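Local coordinates for protein pullulanase (Bacillus acidopullulyticus, PDB 2WAN) that hydrolyses the alpha-1,6-glucosidic linkages of pullulan and, as a debranching glycoside hydrolase, probably the branch points of starch-derived polysaccharides, at residues D887-G892 / L902-G907. Residues are numbered along the deposited sequence; the frame is centred on the assembly and turned at random.
Sequences DWTIVG and LGHVMG
An antiparallel edge pairing in the C-terminal all-beta domain of the pullulanase joins Trp888 to Val905 and Thr889 to His904, and four backbone hydrogen bonds define it. Trp888 and Val905 form the hydrogen-bonded pair: Trp888 N reaches Val905 O at 2.9 Å, and Val905 N returns to Trp888 O. The same Trp888 O also takes a CA-H...O contact from His904 CA at 3.2 Å. Further on, Ile890 N bonds to Gly903 O and Leu902 N to Ile890 O, both at 2.8 Å.

On the face of Thr889 and His904, the imidazole is gripped at ND1, which donates to the syn lone pair of Asp887 OD1 at 2.6 Å with an N-H...O angle of 149°. Carboxylate and ring planes lie only 15° apart, a nearly coplanar His-carboxylate pair that probably favours a positively charged ring. Asp887 CG stands anti to its backbone N (chi1 -173°), and OD1 lies at the ring edge, near its plane; Thr889 lies alongside the imidazole, its OG1 3.1 Å from His904 CE1, while His904 NE2 is hydrogen-bonded to a glycerol, probably from the crystallisation liquor.

Ile890, directed toward 902-907, supplies the apolar contacts: CD1 meets Val905 CG1 at 3.9 Å, and CG2 meets Leu902 CB at 4.0 Å, the side chains crossing at about a right angle in both pairs. An alanine here, lacking CG1, CG2 and CD1, would probably leave Val905 CG1 without its mate and open a gap where CD1 and CG2 had packed against Val905 and Leu902. The backbone angles of Gly903 would jam a CB against the preceding carbonyl O, which calls for glycine.

Strand 915-920 pairs with strand 888-893, Val891 and Gly892 both facing Ile918 in a classic beta bulge, and Ile890 and Trp888 both touch Leu919 on that strand.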
# COMPACT_ATOMS: atom_id res chain seq x y z
N ASP A 887 22.36 -16.38 -39.25
CA ASP A 887 21.71 -15.22 -39.85
C ASP A 887 20.77 -14.56 -38.85
O ASP A 887 19.92 -15.22 -38.24
CB ASP A 887 20.93 -15.66 -41.09
CG ASP A 887 20.36 -14.47 -41.86
OD1 ASP A 887 19.13 -14.31 -41.90
OD2 ASP A 887 21.16 -13.66 -42.38
N TRP A 888 20.92 -13.24 -38.71
CA TRP A 888 20.03 -12.43 -37.85
C TRP A 888 19.16 -11.48 -38.66
O TRP A 888 19.63 -10.81 -39.59
CB TRP A 888 20.84 -11.67 -36.79
CG TRP A 888 21.44 -12.59 -35.80
CD1 TRP A 888 22.67 -13.21 -35.88
CD2 TRP A 888 20.84 -13.05 -34.58
NE1 TRP A 888 22.85 -14.03 -34.79
CE2 TRP A 888 21.75 -13.94 -33.97
CE3 TRP A 888 19.60 -12.78 -33.94
CZ2 TRP A 888 21.48 -14.58 -32.75
CZ3 TRP A 888 19.34 -13.41 -32.73
CH2 TRP A 888 20.27 -14.31 -32.14
N THR A 889 17.87 -11.45 -38.32
CA THR A 889 16.92 -10.54 -38.93
C THR A 889 16.76 -9.32 -38.04
O THR A 889 16.41 -9.46 -36.87
CB THR A 889 15.54 -11.23 -39.13
OG1 THR A 889 15.70 -12.39 -39.94
CG2 THR A 889 14.56 -10.27 -39.81
N ILE A 890 17.01 -8.12 -38.57
CA ILE A 890 16.79 -6.88 -37.82
C ILE A 890 15.30 -6.58 -37.82
O ILE A 890 14.69 -6.53 -38.88
CB ILE A 890 17.56 -5.68 -38.46
CG1 ILE A 890 19.06 -5.99 -38.52
CG2 ILE A 890 17.26 -4.40 -37.68
CD1 ILE A 890 19.83 -5.09 -39.53
N VAL A 891 14.71 -6.44 -36.64
CA VAL A 891 13.28 -6.07 -36.54
C VAL A 891 13.06 -4.73 -35.80
O VAL A 891 11.99 -4.13 -35.90
CB VAL A 891 12.41 -7.23 -35.93
CG1 VAL A 891 12.45 -8.44 -36.83
CG2 VAL A 891 12.87 -7.57 -34.52
N GLY A 892 14.07 -4.26 -35.08
CA GLY A 892 14.02 -2.96 -34.41
C GLY A 892 15.34 -2.25 -34.63
O GLY A 892 16.40 -2.74 -34.20
N LEU A 902 13.90 -5.76 -41.43
CA LEU A 902 14.50 -4.48 -41.84
C LEU A 902 15.86 -4.71 -42.47
O LEU A 902 16.60 -3.76 -42.76
CB LEU A 902 14.69 -3.58 -40.62
CG LEU A 902 13.43 -3.27 -39.81
CD1 LEU A 902 13.76 -2.34 -38.66
CD2 LEU A 902 12.32 -2.65 -40.71
N GLY A 903 16.20 -5.98 -42.69
CA GLY A 903 17.50 -6.33 -43.23
C GLY A 903 18.05 -7.50 -42.45
O GLY A 903 17.62 -7.76 -41.33
N HIS A 904 19.00 -8.22 -43.07
CA HIS A 904 19.68 -9.36 -42.43
C HIS A 904 21.15 -9.05 -42.23
O HIS A 904 21.78 -8.38 -43.08
CB HIS A 904 19.54 -10.61 -43.30
CG HIS A 904 18.14 -11.13 -43.39
ND1 HIS A 904 17.73 -12.26 -42.72
CD2 HIS A 904 17.04 -10.65 -44.02
CE1 HIS A 904 16.44 -12.47 -42.96
NE2 HIS A 904 16.00 -11.50 -43.73
N VAL A 905 21.71 -9.55 -41.12
CA VAL A 905 23.14 -9.38 -40.84
C VAL A 905 23.70 -10.65 -40.20
O VAL A 905 22.95 -11.45 -39.62
CB VAL A 905 23.42 -8.19 -39.89
CG1 VAL A 905 23.15 -6.84 -40.59
CG2 VAL A 905 22.63 -8.33 -38.59
N MET A 906 25.02 -10.84 -40.33
CA MET A 906 25.76 -11.85 -39.58
C MET A 906 26.99 -11.23 -38.94
O MET A 906 27.57 -10.29 -39.48
CB MET A 906 26.21 -13.00 -40.48
CG MET A 906 25.08 -13.66 -41.22
SD MET A 906 25.70 -14.89 -42.39
CE MET A 906 26.51 -16.01 -41.29
N GLY A 907 27.40 -11.79 -37.80
CA GLY A 907 28.69 -11.47 -37.17
C GLY A 907 28.74 -10.27 -36.26
O GLY A 907 29.16 -10.38 -35.11